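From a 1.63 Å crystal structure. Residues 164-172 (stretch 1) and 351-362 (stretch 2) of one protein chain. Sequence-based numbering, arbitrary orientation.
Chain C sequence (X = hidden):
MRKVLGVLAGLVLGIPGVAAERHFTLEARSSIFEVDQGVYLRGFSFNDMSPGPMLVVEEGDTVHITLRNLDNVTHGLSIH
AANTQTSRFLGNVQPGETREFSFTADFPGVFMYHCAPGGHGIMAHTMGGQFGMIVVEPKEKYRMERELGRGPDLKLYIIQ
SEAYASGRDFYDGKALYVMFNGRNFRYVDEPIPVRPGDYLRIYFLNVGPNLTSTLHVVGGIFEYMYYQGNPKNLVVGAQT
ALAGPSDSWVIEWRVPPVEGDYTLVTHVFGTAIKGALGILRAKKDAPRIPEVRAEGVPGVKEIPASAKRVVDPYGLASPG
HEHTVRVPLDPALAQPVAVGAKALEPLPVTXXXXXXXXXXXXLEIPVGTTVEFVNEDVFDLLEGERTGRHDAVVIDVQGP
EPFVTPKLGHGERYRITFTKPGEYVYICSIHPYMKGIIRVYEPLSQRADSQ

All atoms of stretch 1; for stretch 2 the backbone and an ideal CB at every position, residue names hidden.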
# COMPACT_ATOMS: atom_id res chain seq x y z
N TYR C 164 3.91 14.35 0.86
CA TYR C 164 4.13 13.89 -0.52
C TYR C 164 4.96 14.87 -1.37
O TYR C 164 4.77 16.11 -1.28
CB TYR C 164 2.77 13.60 -1.19
CG TYR C 164 2.13 12.35 -0.61
CD1 TYR C 164 1.31 12.44 0.53
CD2 TYR C 164 2.37 11.08 -1.16
CE1 TYR C 164 0.78 11.30 1.12
CE2 TYR C 164 1.83 9.92 -0.58
CZ TYR C 164 1.04 10.04 0.56
OH TYR C 164 0.52 8.91 1.16
N ALA C 165 5.82 14.29 -2.21
CA ALA C 165 6.64 15.06 -3.18
C ALA C 165 5.89 15.46 -4.47
O ALA C 165 6.34 16.36 -5.20
CB ALA C 165 7.88 14.29 -3.56
N SER C 166 4.79 14.77 -4.76
CA SER C 166 4.05 15.02 -6.01
C SER C 166 2.67 14.42 -5.93
O SER C 166 2.44 13.53 -5.13
CB SER C 166 4.76 14.45 -7.22
OG SER C 166 4.89 13.03 -7.14
N GLY C 167 1.76 14.92 -6.77
CA GLY C 167 0.43 14.31 -6.87
C GLY C 167 0.48 12.89 -7.48
O GLY C 167 -0.40 12.06 -7.21
N ARG C 168 1.47 12.63 -8.33
CA ARG C 168 1.75 11.30 -8.86
C ARG C 168 2.05 10.33 -7.71
O ARG C 168 1.51 9.23 -7.68
CB ARG C 168 2.98 11.37 -9.79
CG ARG C 168 3.45 10.06 -10.42
CD ARG C 168 2.52 9.47 -11.46
NE ARG C 168 1.44 8.65 -10.89
CZ ARG C 168 0.27 8.38 -11.47
NH1 ARG C 168 -0.10 8.93 -12.63
NH2 ARG C 168 -0.59 7.56 -10.83
N ASP C 169 2.91 10.73 -6.78
CA ASP C 169 3.25 9.89 -5.61
C ASP C 169 2.03 9.74 -4.69
O ASP C 169 1.84 8.65 -4.12
CB ASP C 169 4.41 10.48 -4.80
CG ASP C 169 5.76 10.32 -5.48
OD1 ASP C 169 5.83 9.57 -6.48
OD2 ASP C 169 6.74 10.89 -4.98
N PHE C 170 1.21 10.78 -4.58
CA PHE C 170 -0.03 10.68 -3.79
C PHE C 170 -1.00 9.59 -4.34
O PHE C 170 -1.54 8.77 -3.56
CB PHE C 170 -0.75 12.03 -3.66
CG PHE C 170 -2.04 11.94 -2.87
CD1 PHE C 170 -2.02 11.65 -1.51
CD2 PHE C 170 -3.26 12.14 -3.50
CE1 PHE C 170 -3.23 11.53 -0.79
CE2 PHE C 170 -4.46 11.99 -2.79
CZ PHE C 170 -4.43 11.70 -1.43
N TYR C 171 -1.24 9.59 -5.65
CA TYR C 171 -2.05 8.53 -6.30
C TYR C 171 -1.45 7.13 -6.05
O TYR C 171 -2.17 6.19 -5.75
CB TYR C 171 -2.18 8.78 -7.82
CG TYR C 171 -3.41 9.54 -8.25
CD1 TYR C 171 -3.67 10.82 -7.78
CD2 TYR C 171 -4.27 9.00 -9.20
CE1 TYR C 171 -4.79 11.52 -8.19
CE2 TYR C 171 -5.39 9.70 -9.63
CZ TYR C 171 -5.65 10.95 -9.12
OH TYR C 171 -6.79 11.62 -9.52
N ASP C 172 -0.15 7.02 -6.14
CA ASP C 172 0.57 5.76 -5.97
C ASP C 172 0.80 5.29 -4.50
O ASP C 172 1.35 4.20 -4.28
CB ASP C 172 1.93 5.88 -6.70
CG ASP C 172 1.78 6.08 -8.23
OD1 ASP C 172 0.71 5.84 -8.77
OD2 ASP C 172 2.77 6.50 -8.88
N UNK C 351 3.03 14.71 -20.45
CA UNK C 351 2.94 15.42 -19.18
C UNK C 351 1.58 15.14 -18.57
O UNK C 351 0.55 15.48 -19.17
CB UNK C 351 3.16 16.92 -19.36
N UNK C 352 1.57 14.52 -17.38
CA UNK C 352 0.31 14.23 -16.68
C UNK C 352 -0.09 15.38 -15.78
O UNK C 352 0.74 15.94 -15.07
CB UNK C 352 0.43 12.95 -15.86
N UNK C 353 -1.39 15.70 -15.77
CA UNK C 353 -2.01 16.44 -14.68
C UNK C 353 -2.55 15.37 -13.72
O UNK C 353 -3.33 14.53 -14.12
CB UNK C 353 -3.11 17.39 -15.17
N UNK C 354 -2.08 15.39 -12.46
CA UNK C 354 -2.40 14.31 -11.50
C UNK C 354 -2.22 14.81 -10.06
O UNK C 354 -1.19 15.36 -9.71
CB UNK C 354 -1.51 13.09 -11.75
N UNK C 355 -3.25 14.61 -9.22
CA UNK C 355 -3.24 15.13 -7.84
C UNK C 355 -2.95 16.62 -7.74
O UNK C 355 -2.17 17.04 -6.89
CB UNK C 355 -2.20 14.37 -7.01
N UNK C 356 -3.61 17.42 -8.61
CA UNK C 356 -3.37 18.88 -8.70
C UNK C 356 -1.88 19.20 -8.82
O UNK C 356 -1.35 20.03 -8.07
CB UNK C 356 -3.95 19.59 -7.47
N UNK C 357 -1.21 18.50 -9.73
CA UNK C 357 0.19 18.73 -10.04
C UNK C 357 0.49 18.33 -11.45
O UNK C 357 -0.30 17.64 -12.08
CB UNK C 357 1.10 17.97 -9.07
N UNK C 358 1.66 18.76 -11.96
CA UNK C 358 2.15 18.36 -13.27
C UNK C 358 3.31 17.39 -13.10
O UNK C 358 4.22 17.66 -12.34
CB UNK C 358 2.58 19.58 -14.09
N UNK C 359 3.29 16.27 -13.84
CA UNK C 359 4.32 15.21 -13.75
C UNK C 359 4.83 14.79 -15.12
O UNK C 359 4.06 14.27 -15.91
CB UNK C 359 3.76 13.99 -13.02
N UNK C 360 6.11 14.97 -15.42
CA UNK C 360 7.15 15.52 -14.54
C UNK C 360 7.02 17.04 -14.31
O UNK C 360 6.40 17.74 -15.14
CB UNK C 360 8.53 15.21 -15.13
N UNK C 361 7.52 17.53 -13.17
CA UNK C 361 7.49 18.96 -12.85
C UNK C 361 8.29 19.85 -13.84
O UNK C 361 7.86 20.96 -14.19
CB UNK C 361 8.04 19.16 -11.44
N UNK C 362 9.44 19.34 -14.26
CA UNK C 362 10.35 20.02 -15.20
C UNK C 362 10.69 19.06 -16.34
O UNK C 362 11.20 17.95 -16.10
CB UNK C 362 11.62 20.49 -14.49

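Position 351 lies out of reach of stretch 1, in a strand. Many residues would suit. It is V351.

At position 352, CA-to-CB points toward stretch 1. The ideal CB is 5.2 Å from R168 NH1, a donor. A side chain of some length ending in an acceptor fits, such as Gln or Glu. The residue is Q352. R168 NH1 donates to Q352 OE1 at 2.8 Å, near the plane of the guanidinium.

Position 353 is out of reach, with no preference set. It is M353.

Position 354 points sideways. The ideal CB is 4.5 Å from R168 NH1 and 5.1 Å from Y171 CD1. A compact, beta-branched side chain suits: Val or Ile, perhaps Thr. The residue is V354. Its CG2 packs over a face of the Y171 ring, 3.7 Å from the centroid, and over one face of the R168 guanidinium, 3.9 Å from R168 NH1.

At position 355, a CB would point toward stretch 1 and lie 2.6 Å from G167 CA, a clash. Phi is +54°, which also favours glycine. The residue is G355. The lack of a side chain on both glycines lets the backbones approach, with G167 CA and G355 CA 3.9 Å apart. G167 CA also makes a CA-H...O contact to V354 O at 3.4 Å.

Position 356 points away. Phi is +50°, so Asn, Asp or Gly is likely. It is N356, bonded elsewhere in the structure.

Position 357 points toward stretch 1, with the ideal CB 3.9 Å from G167 N. This donor at the helix start calls for a small acceptor: Ser, Thr or perhaps Asp. The residue is S357. Its OG accepts from G167 N at 3.1 Å. It also donates to V354 O, with S357 OG and V354 O 2.8 Å apart, which ties the turn together.

Position 358 points away, in a strand. Stretch 1 does not restrict it. It is F358.

Position 359 points toward stretch 1, its ideal CB 4.2 Å from R168 CB. The aliphatic part of R168 offers a surface for an aromatic or a long apolar side chain. The residue is Y359. R168 CG sits over its ring face, 3.7 Å from the Y359 centroid.

Position 360 is out of reach. The peptide bond before it is cis, which favours proline. It is P360.

Position 361 points toward stretch 1, but its ideal CB has nothing near. Only a long side chain could arrive. The residue is K361, whose CE comes 3.2 Å from A165 O.

Position 362 is out of reach, and stretch 1 sets no preference. It is V362.

Stretch 2, residues 351-362: VQMVGNSFYPKV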
# COMPACT_ATOMS: atom_id res chain seq x y z
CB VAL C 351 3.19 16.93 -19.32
CG1 VAL C 351 3.02 17.65 -17.97
CG2 VAL C 351 4.59 17.17 -19.86
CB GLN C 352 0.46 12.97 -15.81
CG GLN C 352 0.81 11.71 -16.55
CD GLN C 352 0.84 10.49 -15.64
OE1 GLN C 352 1.16 10.59 -14.46
NE2 GLN C 352 0.50 9.34 -16.18
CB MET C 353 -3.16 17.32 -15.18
CG MET C 353 -2.74 18.38 -16.19
SD MET C 353 -3.88 18.41 -17.60
CE MET C 353 -3.53 20.06 -18.25
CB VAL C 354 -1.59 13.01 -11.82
CG1 VAL C 354 -0.09 13.25 -11.87
CG2 VAL C 354 -1.92 11.87 -10.83
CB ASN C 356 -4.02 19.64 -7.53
CG ASN C 356 -5.54 19.67 -7.59
OD1 ASN C 356 -6.18 18.94 -8.35
ND2 ASN C 356 -6.12 20.55 -6.80
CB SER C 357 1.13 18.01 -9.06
OG SER C 357 1.23 16.61 -9.29
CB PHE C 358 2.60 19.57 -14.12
CG PHE C 358 1.51 20.57 -14.41
CD1 PHE C 358 0.55 20.31 -15.37
CD2 PHE C 358 1.45 21.78 -13.70
CE1 PHE C 358 -0.46 21.23 -15.64
CE2 PHE C 358 0.45 22.71 -13.97
CZ PHE C 358 -0.51 22.43 -14.93
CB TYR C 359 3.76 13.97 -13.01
CG TYR C 359 4.80 12.91 -12.76
CD1 TYR C 359 5.77 13.09 -11.77
CD2 TYR C 359 4.84 11.76 -13.52
CE1 TYR C 359 6.75 12.12 -11.55
CE2 TYR C 359 5.82 10.79 -13.30
CZ TYR C 359 6.75 10.98 -12.31
OH TYR C 359 7.71 10.01 -12.09
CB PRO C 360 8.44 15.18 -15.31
CG PRO C 360 8.03 15.17 -16.74
CD PRO C 360 6.59 14.73 -16.79
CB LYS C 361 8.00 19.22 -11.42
CG LYS C 361 7.09 18.69 -10.31
CD LYS C 361 7.74 18.80 -8.93
CE LYS C 361 6.87 18.24 -7.78
NZ LYS C 361 5.49 18.82 -7.74
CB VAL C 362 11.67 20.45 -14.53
CG1 VAL C 362 12.57 21.23 -15.50
CG2 VAL C 362 11.41 21.24 -13.28
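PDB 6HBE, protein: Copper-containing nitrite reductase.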